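Local coordinates for protein N-acetylgalactosaminyltransferase 7 (PDB 6IWR) that is a GT-A-type glycosyltransferase that also carries a ricin-type beta-trefoil lectin domain, at residues A[296-300]-A[413-417]; A[305-311]-A[459-465]; A[419-425]-A[467-471]; A[506-510]-A[520-524]. All blocks are in the same frame, centred on the assembly; numbering follows the deposited sequence.

Contact 1: A[296-300]-A[413-417]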
loop_
_atom_site.group_PDB
_atom_site.type_symbol
_atom_site.label_atom_id
_atom_site.label_comp_id
_atom_site.label_asym_id
_atom_site.label_seq_id
_atom_site.Cartn_x
_atom_site.Cartn_y
_atom_site.Cartn_z
ATOM N N TRP A 296 24.706 -2.025 3.140
ATOM C CA TRP A 296 23.833 -0.913 3.472
ATOM C C TRP A 296 24.029 0.154 2.410
ATOM O O TRP A 296 25.051 0.180 1.729
ATOM C CB TRP A 296 24.156 -0.357 4.861
ATOM C CG TRP A 296 25.570 0.082 4.945
ATOM C CD1 TRP A 296 26.065 1.302 4.596
ATOM C CD2 TRP A 296 26.693 -0.702 5.371
ATOM N NE1 TRP A 296 27.425 1.336 4.781
ATOM C CE2 TRP A 296 27.841 0.120 5.257
ATOM C CE3 TRP A 296 26.839 -2.011 5.841
ATOM C CZ2 TRP A 296 29.123 -0.328 5.588
ATOM C CZ3 TRP A 296 28.109 -2.458 6.176
ATOM C CH2 TRP A 296 29.237 -1.612 6.050
ATOM N N ASP A 297 23.032 1.024 2.263
ATOM C CA ASP A 297 23.185 2.262 1.508
ATOM C C ASP A 297 23.516 3.375 2.507
ATOM O O ASP A 297 23.578 3.142 3.715
ATOM C CB ASP A 297 21.933 2.536 0.655
ATOM C CG ASP A 297 20.708 2.960 1.483
ATOM O OD1 ASP A 297 20.870 3.410 2.640
ATOM O OD2 ASP A 297 19.564 2.854 0.962
ATOM N N TRP A 298 23.704 4.600 2.029
ATOM C CA TRP A 298 24.229 5.658 2.886
ATOM C C TRP A 298 23.160 6.370 3.714
ATOM O O TRP A 298 23.487 7.300 4.468
ATOM C CB TRP A 298 25.044 6.618 2.023
ATOM C CG TRP A 298 26.091 5.791 1.382
ATOM C CD1 TRP A 298 26.129 5.345 0.087
ATOM C CD2 TRP A 298 27.206 5.188 2.042
ATOM N NE1 TRP A 298 27.230 4.538 -0.106
ATOM C CE2 TRP A 298 27.902 4.426 1.082
ATOM C CE3 TRP A 298 27.687 5.224 3.360
ATOM C CZ2 TRP A 298 29.044 3.720 1.389
ATOM C CZ3 TRP A 298 28.841 4.529 3.663
ATOM C CH2 TRP A 298 29.499 3.777 2.688
ATOM N N SER A 299 21.906 5.941 3.610
ATOM C CA SER A 299 20.902 6.230 4.627
ATOM C C SER A 299 20.893 5.172 5.717
ATOM O O SER A 299 20.141 5.300 6.696
ATOM C CB SER A 299 19.512 6.340 4.000
ATOM O OG SER A 299 19.408 5.459 2.906
ATOM N N MET A 300 21.731 4.148 5.559
ATOM C CA MET A 300 21.891 3.054 6.507
ATOM C C MET A 300 20.704 2.092 6.477
ATOM O O MET A 300 20.362 1.489 7.491
ATOM C CB MET A 300 22.134 3.556 7.931
ATOM C CG MET A 300 22.759 2.475 8.795
ATOM S SD MET A 300 23.138 2.897 10.507
ATOM C CE MET A 300 24.875 3.260 10.440
ATOM N N TRP A 413 31.513 5.911 11.804
ATOM C CA TRP A 413 31.698 6.169 10.377
ATOM C C TRP A 413 32.742 7.232 10.059
ATOM O O TRP A 413 33.014 7.463 8.875
ATOM C CB TRP A 413 30.389 6.600 9.715
ATOM C CG TRP A 413 29.445 5.503 9.375
ATOM C CD1 TRP A 413 29.333 4.281 9.993
ATOM C CD2 TRP A 413 28.455 5.518 8.332
ATOM N NE1 TRP A 413 28.333 3.537 9.400
ATOM C CE2 TRP A 413 27.772 4.273 8.384
ATOM C CE3 TRP A 413 28.079 6.459 7.363
ATOM C CZ2 TRP A 413 26.743 3.945 7.498
ATOM C CZ3 TRP A 413 27.056 6.135 6.488
ATOM C CH2 TRP A 413 26.395 4.887 6.562
ATOM N N ASP A 414 33.312 7.894 11.059
ATOM C CA ASP A 414 34.288 8.944 10.807
ATOM C C ASP A 414 33.860 9.883 9.686
ATOM O O ASP A 414 32.752 10.433 9.710
ATOM C CB ASP A 414 35.651 8.362 10.450
ATOM C CG ASP A 414 36.121 7.335 11.447
ATOM O OD1 ASP A 414 35.702 7.418 12.618
ATOM O OD2 ASP A 414 36.892 6.430 11.047
ATOM N N GLU A 415 34.743 10.067 8.699
ATOM C CA GLU A 415 34.526 11.049 7.648
ATOM C C GLU A 415 33.298 10.640 6.860
ATOM O O GLU A 415 32.666 11.466 6.190
ATOM C CB GLU A 415 35.750 11.186 6.732
ATOM C CG GLU A 415 36.453 9.891 6.331
ATOM C CD GLU A 415 37.826 9.753 6.981
ATOM O OE1 GLU A 415 38.761 9.216 6.329
ATOM O OE2 GLU A 415 37.963 10.203 8.141
ATOM N N TYR A 416 32.939 9.366 6.938
ATOM C CA TYR A 416 31.777 8.932 6.186
ATOM C C TYR A 416 30.472 9.464 6.747
ATOM O O TYR A 416 29.453 9.336 6.061
ATOM C CB TYR A 416 31.737 7.411 6.102
ATOM C CG TYR A 416 32.688 6.876 5.067
ATOM C CD1 TYR A 416 34.073 6.913 5.273
ATOM C CD2 TYR A 416 32.209 6.346 3.870
ATOM C CE1 TYR A 416 34.952 6.431 4.307
ATOM C CE2 TYR A 416 33.068 5.870 2.907
ATOM C CZ TYR A 416 34.442 5.912 3.130
ATOM O OH TYR A 416 35.308 5.430 2.164
ATOM N N LYS A 417 30.465 10.076 7.945
ATOM C CA LYS A 417 29.211 10.665 8.414
ATOM C C LYS A 417 28.636 11.633 7.382
ATOM O O LYS A 417 27.415 11.691 7.215
ATOM C CB LYS A 417 29.355 11.353 9.784
ATOM C CG LYS A 417 30.443 12.393 9.981
ATOM C CD LYS A 417 30.472 12.858 11.449
ATOM C CE LYS A 417 31.660 12.273 12.257
ATOM N NZ LYS A 417 32.076 13.236 13.342
#

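Contact 2: A[305-311]-A[459-465]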
loop_
_atom_site.group_PDB
_atom_site.type_symbol
_atom_site.label_atom_id
_atom_site.label_comp_id
_atom_site.label_asym_id
_atom_site.label_seq_id
_atom_site.Cartn_x
_atom_site.Cartn_y
_atom_site.Cartn_z
ATOM N N VAL A 305 24.304 -7.874 -1.073
ATOM C CA VAL A 305 25.009 -7.871 -2.352
ATOM C C VAL A 305 25.625 -9.246 -2.565
ATOM O O VAL A 305 25.929 -9.954 -1.598
ATOM C CB VAL A 305 26.073 -6.762 -2.423
ATOM C CG1 VAL A 305 25.456 -5.388 -2.142
ATOM C CG2 VAL A 305 27.232 -7.084 -1.479
ATOM N N PRO A 306 25.826 -9.666 -3.804
ATOM C CA PRO A 306 26.331 -11.024 -4.039
ATOM C C PRO A 306 27.724 -11.209 -3.456
ATOM O O PRO A 306 28.503 -10.259 -3.330
ATOM C CB PRO A 306 26.345 -11.131 -5.566
ATOM C CG PRO A 306 26.466 -9.707 -6.028
ATOM C CD PRO A 306 25.671 -8.901 -5.048
ATOM N N LEU A 307 28.034 -12.455 -3.096
ATOM C CA LEU A 307 29.383 -12.785 -2.640
ATOM C C LEU A 307 30.395 -12.506 -3.751
ATOM O O LEU A 307 30.152 -12.797 -4.922
ATOM C CB LEU A 307 29.454 -14.248 -2.196
ATOM C CG LEU A 307 30.806 -14.727 -1.664
ATOM C CD1 LEU A 307 31.156 -14.053 -0.368
ATOM C CD2 LEU A 307 30.763 -16.220 -1.476
ATOM N N THR A 308 31.520 -11.951 -3.383
ATOM C CA THR A 308 32.428 -11.413 -4.380
ATOM C C THR A 308 33.439 -12.452 -4.836
ATOM O O THR A 308 33.704 -13.439 -4.141
ATOM C CB THR A 308 33.185 -10.242 -3.803
ATOM O OG1 THR A 308 33.955 -10.745 -2.706
ATOM C CG2 THR A 308 32.250 -9.153 -3.341
ATOM N N PRO A 309 34.046 -12.245 -6.003
ATOM C CA PRO A 309 35.185 -13.101 -6.383
ATOM C C PRO A 309 36.395 -12.952 -5.469
ATOM O O PRO A 309 37.097 -13.941 -5.222
ATOM C CB PRO A 309 35.489 -12.662 -7.827
ATOM C CG PRO A 309 34.627 -11.466 -8.100
ATOM C CD PRO A 309 33.485 -11.524 -7.154
ATOM N N GLN A 310 36.664 -11.751 -4.952
ATOM C CA GLN A 310 37.761 -11.584 -3.996
ATOM C C GLN A 310 37.618 -12.536 -2.815
ATOM O O GLN A 310 38.591 -13.169 -2.387
ATOM C CB GLN A 310 37.824 -10.138 -3.479
ATOM C CG GLN A 310 38.008 -9.046 -4.528
ATOM C CD GLN A 310 36.716 -8.665 -5.218
ATOM O OE1 GLN A 310 35.674 -9.290 -5.016
ATOM N NE2 GLN A 310 36.782 -7.635 -6.048
ATOM N N GLU A 311 36.415 -12.633 -2.254
ATOM C CA GLU A 311 36.244 -13.504 -1.097
ATOM C C GLU A 311 36.408 -14.969 -1.479
ATOM O O GLU A 311 36.905 -15.769 -0.677
ATOM C CB GLU A 311 34.879 -13.256 -0.452
ATOM C CG GLU A 311 34.732 -11.859 0.138
ATOM C CD GLU A 311 35.683 -11.604 1.287
ATOM O OE1 GLU A 311 35.885 -12.529 2.109
ATOM O OE2 GLU A 311 36.219 -10.476 1.374
ATOM N N TYR A 459 34.836 -3.345 0.616
ATOM C CA TYR A 459 35.303 -2.844 -0.674
ATOM C C TYR A 459 34.283 -2.955 -1.812
ATOM O O TYR A 459 34.538 -2.406 -2.884
ATOM C CB TYR A 459 36.575 -3.619 -1.042
ATOM C CG TYR A 459 36.291 -5.105 -1.014
ATOM C CD1 TYR A 459 35.643 -5.717 -2.076
ATOM C CD2 TYR A 459 36.610 -5.887 0.096
ATOM C CE1 TYR A 459 35.355 -7.053 -2.060
ATOM C CE2 TYR A 459 36.320 -7.231 0.117
ATOM C CZ TYR A 459 35.682 -7.810 -0.967
ATOM O OH TYR A 459 35.366 -9.159 -0.973
ATOM N N ASP A 460 33.153 -3.647 -1.634
ATOM C CA ASP A 460 32.197 -3.781 -2.738
ATOM C C ASP A 460 30.958 -2.906 -2.609
ATOM O O ASP A 460 30.190 -2.817 -3.576
ATOM C CB ASP A 460 31.728 -5.234 -2.922
ATOM C CG ASP A 460 31.392 -5.914 -1.617
ATOM O OD1 ASP A 460 31.749 -5.349 -0.567
ATOM O OD2 ASP A 460 30.796 -7.019 -1.633
ATOM N N ILE A 461 30.747 -2.239 -1.475
ATOM C CA ILE A 461 29.469 -1.564 -1.271
ATOM C C ILE A 461 29.298 -0.396 -2.239
ATOM O O ILE A 461 28.245 -0.248 -2.874
ATOM C CB ILE A 461 29.326 -1.106 0.184
ATOM C CG1 ILE A 461 29.096 -2.330 1.060
ATOM C CG2 ILE A 461 28.225 -0.038 0.286
ATOM C CD1 ILE A 461 29.164 -2.048 2.534
ATOM N N THR A 462 30.305 0.477 -2.348
ATOM C CA THR A 462 30.099 1.656 -3.188
ATOM C C THR A 462 29.910 1.279 -4.642
ATOM O O THR A 462 29.424 2.096 -5.432
ATOM C CB THR A 462 31.250 2.631 -3.083
ATOM O OG1 THR A 462 32.435 2.009 -3.602
ATOM C CG2 THR A 462 31.449 3.040 -1.635
ATOM N N SER A 463 30.257 0.052 -5.007
ATOM C CA SER A 463 29.983 -0.413 -6.353
ATOM C C SER A 463 28.515 -0.790 -6.544
ATOM O O SER A 463 28.059 -0.899 -7.681
ATOM C CB SER A 463 30.922 -1.570 -6.680
ATOM O OG SER A 463 30.216 -2.747 -6.969
ATOM N N HIS A 464 27.747 -0.936 -5.470
ATOM C CA HIS A 464 26.312 -1.175 -5.587
ATOM C C HIS A 464 25.467 -0.020 -5.078
ATOM O O HIS A 464 24.346 0.172 -5.561
ATOM C CB HIS A 464 25.897 -2.440 -4.818
ATOM C CG HIS A 464 26.437 -3.709 -5.397
ATOM N ND1 HIS A 464 25.772 -4.426 -6.365
ATOM C CD2 HIS A 464 27.573 -4.396 -5.136
ATOM C CE1 HIS A 464 26.477 -5.498 -6.681
ATOM N NE2 HIS A 464 27.575 -5.501 -5.951
ATOM N N TYR A 465 25.965 0.721 -4.088
ATOM C CA TYR A 465 25.310 1.913 -3.550
ATOM C C TYR A 465 26.374 3.004 -3.533
ATOM O O TYR A 465 27.129 3.148 -2.558
ATOM C CB TYR A 465 24.692 1.619 -2.182
ATOM C CG TYR A 465 23.715 0.475 -2.291
ATOM C CD1 TYR A 465 22.429 0.697 -2.720
ATOM C CD2 TYR A 465 24.105 -0.827 -2.044
ATOM C CE1 TYR A 465 21.532 -0.333 -2.873
ATOM C CE2 TYR A 465 23.209 -1.886 -2.178
ATOM C CZ TYR A 465 21.916 -1.629 -2.601
ATOM O OH TYR A 465 20.988 -2.658 -2.760
#

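Contact 3: A[419-425]-A[467-471]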
loop_
_atom_site.group_PDB
_atom_site.type_symbol
_atom_site.label_atom_id
_atom_site.label_comp_id
_atom_site.label_asym_id
_atom_site.label_seq_id
_atom_site.Cartn_x
_atom_site.Cartn_y
_atom_site.Cartn_z
ATOM N N TYR A 419 28.399 11.349 4.212
ATOM C CA TYR A 419 27.505 10.664 3.282
ATOM C C TYR A 419 26.155 10.373 3.931
ATOM O O TYR A 419 25.109 10.503 3.286
ATOM C CB TYR A 419 28.166 9.384 2.761
ATOM C CG TYR A 419 29.488 9.677 2.102
ATOM C CD1 TYR A 419 29.538 10.479 0.976
ATOM C CD2 TYR A 419 30.681 9.204 2.630
ATOM C CE1 TYR A 419 30.714 10.794 0.378
ATOM C CE2 TYR A 419 31.881 9.508 2.031
ATOM C CZ TYR A 419 31.889 10.304 0.898
ATOM O OH TYR A 419 33.070 10.630 0.270
ATOM N N PHE A 420 26.145 9.997 5.209
ATOM C CA PHE A 420 24.872 9.725 5.862
ATOM C C PHE A 420 24.019 10.993 5.951
ATOM O O PHE A 420 22.799 10.954 5.727
ATOM C CB PHE A 420 25.105 9.128 7.245
ATOM C CG PHE A 420 23.847 8.934 8.015
ATOM C CD1 PHE A 420 23.013 7.852 7.760
ATOM C CD2 PHE A 420 23.465 9.857 8.964
ATOM C CE1 PHE A 420 21.826 7.701 8.463
ATOM C CE2 PHE A 420 22.283 9.715 9.655
ATOM C CZ PHE A 420 21.467 8.643 9.409
ATOM N N TYR A 421 24.654 12.135 6.254
ATOM C CA TYR A 421 23.947 13.404 6.382
ATOM C C TYR A 421 23.479 13.972 5.039
ATOM O O TYR A 421 22.441 14.647 4.997
ATOM C CB TYR A 421 24.836 14.391 7.128
ATOM C CG TYR A 421 24.982 14.064 8.596
ATOM C CD1 TYR A 421 23.890 13.610 9.332
ATOM C CD2 TYR A 421 26.200 14.215 9.248
ATOM C CE1 TYR A 421 23.999 13.307 10.670
ATOM C CE2 TYR A 421 26.327 13.909 10.598
ATOM C CZ TYR A 421 25.216 13.462 11.301
ATOM O OH TYR A 421 25.327 13.160 12.639
ATOM N N ALA A 422 24.205 13.708 3.944
ATOM C CA ALA A 422 23.689 14.005 2.611
ATOM C C ALA A 422 22.455 13.170 2.282
ATOM O O ALA A 422 21.524 13.670 1.636
ATOM C CB ALA A 422 24.763 13.771 1.548
ATOM N N SER A 423 22.425 11.904 2.719
ATOM C CA SER A 423 21.244 11.082 2.486
ATOM C C SER A 423 20.091 11.495 3.383
ATOM O O SER A 423 18.945 11.494 2.936
ATOM C CB SER A 423 21.568 9.605 2.698
ATOM O OG SER A 423 22.656 9.206 1.894
ATOM N N ARG A 424 20.369 11.851 4.634
ATOM C CA ARG A 424 19.330 12.200 5.605
ATOM C C ARG A 424 19.717 13.506 6.285
ATOM O O ARG A 424 20.096 13.531 7.464
ATOM C CB ARG A 424 19.130 11.068 6.622
ATOM C CG ARG A 424 19.039 9.712 5.955
ATOM C CD ARG A 424 18.809 8.572 6.939
ATOM N NE ARG A 424 17.380 8.443 7.204
ATOM C CZ ARG A 424 16.700 7.310 7.100
ATOM N NH1 ARG A 424 17.331 6.177 6.772
ATOM N NH2 ARG A 424 15.395 7.320 7.352
ATOM N N PRO A 425 19.629 14.631 5.567
ATOM C CA PRO A 425 19.963 15.903 6.218
ATOM C C PRO A 425 19.057 16.175 7.378
ATOM O O PRO A 425 19.496 16.824 8.332
ATOM C CB PRO A 425 19.779 16.947 5.111
ATOM C CG PRO A 425 19.243 16.186 3.941
ATOM C CD PRO A 425 18.823 14.842 4.356
ATOM N N LEU A 467 28.573 6.468 -3.364
ATOM C CA LEU A 467 28.579 7.591 -2.436
ATOM C C LEU A 467 27.687 8.706 -2.978
ATOM O O LEU A 467 27.776 9.031 -4.167
ATOM C CB LEU A 467 29.995 8.109 -2.244
ATOM C CG LEU A 467 30.854 7.493 -1.130
ATOM C CD1 LEU A 467 30.222 6.188 -0.621
ATOM C CD2 LEU A 467 32.321 7.307 -1.556
ATOM N N PRO A 468 26.828 9.316 -2.161
ATOM C CA PRO A 468 25.887 10.301 -2.703
ATOM C C PRO A 468 26.536 11.663 -2.798
ATOM O O PRO A 468 27.413 11.983 -1.986
ATOM C CB PRO A 468 24.760 10.308 -1.667
ATOM C CG PRO A 468 25.506 10.129 -0.365
ATOM C CD PRO A 468 26.616 9.122 -0.709
ATOM N N PRO A 469 26.141 12.487 -3.771
ATOM C CA PRO A 469 26.629 13.870 -3.808
ATOM C C PRO A 469 26.163 14.662 -2.594
ATOM O O PRO A 469 25.108 14.395 -2.018
ATOM C CB PRO A 469 26.019 14.428 -5.101
ATOM C CG PRO A 469 25.705 13.242 -5.935
ATOM C CD PRO A 469 25.367 12.143 -4.975
ATOM N N LYS A 470 26.969 15.652 -2.212
ATOM C CA LYS A 470 26.593 16.585 -1.160
ATOM C C LYS A 470 25.275 17.249 -1.515
ATOM O O LYS A 470 24.891 17.263 -2.688
ATOM C CB LYS A 470 27.674 17.643 -0.972
ATOM C CG LYS A 470 28.946 17.119 -0.354
ATOM C CD LYS A 470 30.150 17.998 -0.694
ATOM C CE LYS A 470 31.013 17.315 -1.750
ATOM N NZ LYS A 470 32.426 17.802 -1.757
ATOM N N ASN A 471 24.563 17.789 -0.531
ATOM C CA ASN A 471 23.330 18.515 -0.816
ATOM C C ASN A 471 23.631 19.982 -1.089
ATOM O O ASN A 471 24.519 20.564 -0.467
ATOM C CB ASN A 471 22.348 18.412 0.349
ATOM C CG ASN A 471 21.732 17.046 0.464
ATOM O OD1 ASN A 471 21.437 16.397 -0.548
ATOM N ND2 ASN A 471 21.540 16.582 1.699
#

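Contact 4: A[506-510]-A[520-524]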
loop_
_atom_site.group_PDB
_atom_site.type_symbol
_atom_site.label_atom_id
_atom_site.label_comp_id
_atom_site.label_asym_id
_atom_site.label_seq_id
_atom_site.Cartn_x
_atom_site.Cartn_y
_atom_site.Cartn_z
ATOM N N GLY A 506 8.047 17.379 7.830
ATOM C CA GLY A 506 8.945 16.589 7.010
ATOM C C GLY A 506 8.260 15.482 6.221
ATOM O O GLY A 506 7.218 15.694 5.574
ATOM N N GLY A 507 8.862 14.290 6.268
ATOM C CA GLY A 507 8.346 13.111 5.594
ATOM C C GLY A 507 8.081 13.338 4.126
ATOM O O GLY A 507 9.014 13.560 3.346
ATOM N N ASN A 508 6.812 13.305 3.733
ATOM C CA ASN A 508 6.448 13.431 2.331
ATOM C C ASN A 508 6.454 14.870 1.826
ATOM O O ASN A 508 6.256 15.088 0.620
ATOM C CB ASN A 508 5.066 12.831 2.089
ATOM C CG ASN A 508 5.036 11.333 2.238
ATOM O OD1 ASN A 508 3.965 10.752 2.209
ATOM N ND2 ASN A 508 6.198 10.698 2.395
ATOM N N GLN A 509 6.642 15.853 2.710
ATOM C CA GLN A 509 6.811 17.241 2.306
ATOM C C GLN A 509 8.257 17.693 2.414
ATOM O O GLN A 509 8.521 18.900 2.485
ATOM C CB GLN A 509 5.912 18.148 3.132
ATOM C CG GLN A 509 4.475 18.035 2.766
ATOM C CD GLN A 509 3.625 19.047 3.491
ATOM O OE1 GLN A 509 4.130 19.838 4.303
ATOM N NE2 GLN A 509 2.332 19.053 3.190
ATOM N N LEU A 510 9.196 16.749 2.407
ATOM C CA LEU A 510 10.624 17.015 2.556
ATOM C C LEU A 510 11.358 16.601 1.289
ATOM O O LEU A 510 11.107 15.519 0.750
ATOM C CB LEU A 510 11.183 16.243 3.740
ATOM C CG LEU A 510 12.588 16.621 4.162
ATOM C CD1 LEU A 510 12.463 17.654 5.274
ATOM C CD2 LEU A 510 13.400 15.390 4.598
ATOM N N MET A 520 15.411 15.076 -4.821
ATOM C CA MET A 520 15.126 13.789 -4.227
ATOM C C MET A 520 14.268 13.785 -2.976
ATOM O O MET A 520 14.362 14.659 -2.148
ATOM C CB MET A 520 16.445 13.100 -3.929
ATOM C CG MET A 520 17.208 12.724 -5.178
ATOM S SD MET A 520 18.910 12.304 -4.866
ATOM C CE MET A 520 18.718 10.665 -4.237
ATOM N N GLN A 521 13.418 12.779 -2.870
ATOM C CA GLN A 521 12.762 12.405 -1.629
ATOM C C GLN A 521 13.119 10.959 -1.405
ATOM O O GLN A 521 12.923 10.143 -2.282
ATOM C CB GLN A 521 11.249 12.552 -1.745
ATOM C CG GLN A 521 10.467 12.114 -0.519
ATOM C CD GLN A 521 9.014 12.513 -0.572
ATOM O OE1 GLN A 521 8.179 11.773 -1.048
ATOM N NE2 GLN A 521 8.712 13.687 -0.076
ATOM N N TYR A 522 13.648 10.626 -0.241
ATOM C CA TYR A 522 14.047 9.248 0.010
ATOM C C TYR A 522 15.053 8.783 -1.045
ATOM O O TYR A 522 16.100 9.376 -1.207
ATOM C CB TYR A 522 12.842 8.309 0.110
ATOM C CG TYR A 522 11.758 8.764 1.033
ATOM C CD1 TYR A 522 12.021 9.043 2.353
ATOM C CD2 TYR A 522 10.466 8.899 0.583
ATOM C CE1 TYR A 522 11.022 9.460 3.196
ATOM C CE2 TYR A 522 9.469 9.316 1.419
ATOM C CZ TYR A 522 9.753 9.597 2.721
ATOM O OH TYR A 522 8.746 10.004 3.549
ATOM N N ASP A 523 14.764 7.681 -1.711
ATOM C CA ASP A 523 15.606 7.168 -2.761
ATOM C C ASP A 523 15.125 7.599 -4.142
ATOM O O ASP A 523 15.741 7.274 -5.138
ATOM C CB ASP A 523 15.686 5.640 -2.662
ATOM C CG ASP A 523 14.355 4.967 -2.917
ATOM O OD1 ASP A 523 13.355 5.356 -2.299
ATOM O OD2 ASP A 523 14.302 4.048 -3.744
ATOM N N GLN A 524 14.015 8.316 -4.193
ATOM C CA GLN A 524 13.433 8.755 -5.450
ATOM C C GLN A 524 13.917 10.115 -5.912
ATOM O O GLN A 524 14.446 10.886 -5.140
ATOM C CB GLN A 524 11.912 8.752 -5.369
ATOM C CG GLN A 524 11.309 7.499 -4.761
ATOM C CD GLN A 524 10.793 6.532 -5.790
ATOM O OE1 GLN A 524 9.733 6.720 -6.361
ATOM N NE2 GLN A 524 11.543 5.492 -6.026
#

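Contact 1: A[296-300]-A[413-417]
One face of the W413 indole receives the edge of W298, while W298 in turn has W413 CZ3 at its own edge, near its plane. The two six-membered rings form an offset edge-to-face pair, with planes at 78° and centroids 5.2 Å apart. D297 O and Y416 O lie at the edge of W413, near the ring plane. W296 and M300 approach it obliquely: W296 NE1 lies 3.8 Å from W413 CZ2, and the two indoles slide past each other in opposite directions. M300 brings only its terminal methyl, with M300 CE 3.6 Å from W413 CZ2. Its CG stands anti to the backbone N (chi1 -161°), and a bend at chi3 turns the methyl towards the indole. Y416 extends the cluster, its CD2 3.8 Å from W298 CZ3. F450, outside the two segments, stacks on the W413 ring.

The loop that presents W298 and M300 is a type I turn from D297 to M300. It includes an Asx turn, in which S299 N donates to D297 OD1 at 2.9 Å.

No hydrogen bond crosses between 296-300 and 413-417, so the aromatic cluster is joined by dispersion and ring electrostatics. Two polar ends find partners outside: W298 NE1 bonds to Y465 O and Y416 OH to K451 NZ.

Contact 2: A[305-311]-A[459-465]
The hydroxyl of Y459 meets T308 and E311 at the edge of its ring, near the ring plane. T308 OG1 donates to Y459 OH at 2.7 Å, and Y459 OH donates onward to E311 OE2 at 2.8 Å, using the anti lone pair of that oxygen. The carboxylate and the phenol ring are nearly coplanar (13°), which places E311 OE2 near the ring plane, at the edge. Q310 slides along the ring in the opposite direction, its CB 3.6 Å from Y459 OH.

Beside this polar group, V305 CG1 sits over one face of the H464 imidazole, 4.0 Å from the ring centroid, as a CH-pi contact. P306 CD adds an oblique approach to H464 CE1 at 3.9 Å. The branches of V305 diverge: CG2 faces the carboxylate of D460, which T308 CG2 also borders.

What positions T308 is its place as N-cap of helix 309-313: E311 N donates to T308 OG1 at 3.1 Å. That oxygen thus accepts from the helix start while donating to Y459. R323 pairs with E311 OE2 and R293 with D460 OD1, which probably keeps both carboxylates ionised.

The loop after helix 450-457 therefore packs on the end of strand 302-306 and the first turn of helix 309-313, with R293 reaching in from the partner strand 292-296.

Contact 3: A[419-425]-A[467-471]
The carbonyl oxygen of A422 accepts N471 ND2 at 2.9 Å, and R512 NE adds a weak second bond to the same atom. The amide donor comes well off the line of the carbonyl, at a C=O...N angle of 113°, and the N-H...O angle is 143°, so the bond is bent. N471 OD1 is 3.5 Å from A422 O and, both being acceptors, makes no bond to it. With CG anti to its carbonyl carbon (chi1 -72°), N471 directs its amide back at the helix end, where P425 borders ND2.

This oxygen belongs to the last turn of helix 417-423. Opposite it runs an extended chain, with P468, P469 and K470 near polyproline II backbone angles, leading into strand 471-474. That strand pairs with strand 511-514 of the ricin-type lectin sheet, so the contact lies where the lectin domain joins the helices that accompany the GT-A domain.

Earlier in the 467-471 chain the contact is mostly apolar. L467 CG stands over the centre of the Y419 ring, 3.6 Å from its centroid, a CH-pi contact. P468 crosses the same tyrosine obliquely and brings CD to within 3.6 Å of Y419 CD1. The methyl of A422 meets the chain next, its CB 3.6 Å from P469 O. S423 OG, 3.8 Å from P468 CG, donates to Y419 O within its own helix; S423 N reaches that oxygen too, from the other face of the carbonyl. Beyond L467, the indole of W298 takes up the packing.

Contact 4: A[506-510]-A[520-524]
The 520-524 backbone reverses in a type II' turn from Q521 to Q524, closed by Q521 N to Q524 O and Q524 N to Q521 O, and it comes nearest to the 506-510 loop at Q521 and L510, whose CA atoms are 6.6 Å apart. Y522 takes the positive-phi corner of that turn.

Q521 carries the contact. Its CG is anti to the backbone N (chi1 177°) and the chain stays extended beyond it, which carries the terminal amide across to the loop. There NE2 makes two bonds: to N508 O at 2.9 Å and to L510 O at 3.1 Å. Both acceptors lie close to the plane of the Q521 amide, as expected if its two N-H bonds are used in different directions. The bond to L510 O is almost straight, at 169°. N508 O is approached from above its carbonyl plane, off the lone pairs. The pair of bonds fixes the rotation of the amide and ties two carbonyls of the 506-510 loop to Q521.

The side chain of N508 also takes part: its ND2 lies 2.9 Å from Y522 OH, at the edge of the tyrosine ring, and the amide and ring planes stand 81° apart. G507 C comes within 3.4 Å of Y522 OH.

The sequence Q509-L510-F511 is consistent with the Q-x-W/F pattern of ricin-type trefoils, and Q509 bonds to P501 O and H503 N. The loop runs into strand 511-514, whose antiparallel partner is strand 519-521; beyond the II' turn strand 524-529 continues the sheet, and I537 of strand 534-539 packs on Q521.

Overall arrangement
From the N terminus, the hairpin of strands 292-296 and 302-306 and the helix 309-313 that follows it supply the first partners of contacts 1 and 2. Contact 1 closes a long loop by joining the hairpin turn to the connection between helices 400-412 and 417-423. Contact 2 opens inside that loop and ends beyond it, at 459-465, so the two cross; they also touch, W296 O packing on I461 CG2. Contact 3 starts after contact 1 has closed and crosses contact 2 in turn, tying helix 417-423 to the approach of the lectin domain. Contact 4, a short closure wholly within that domain, follows in series, its centre about 13 Å from that of contact 3.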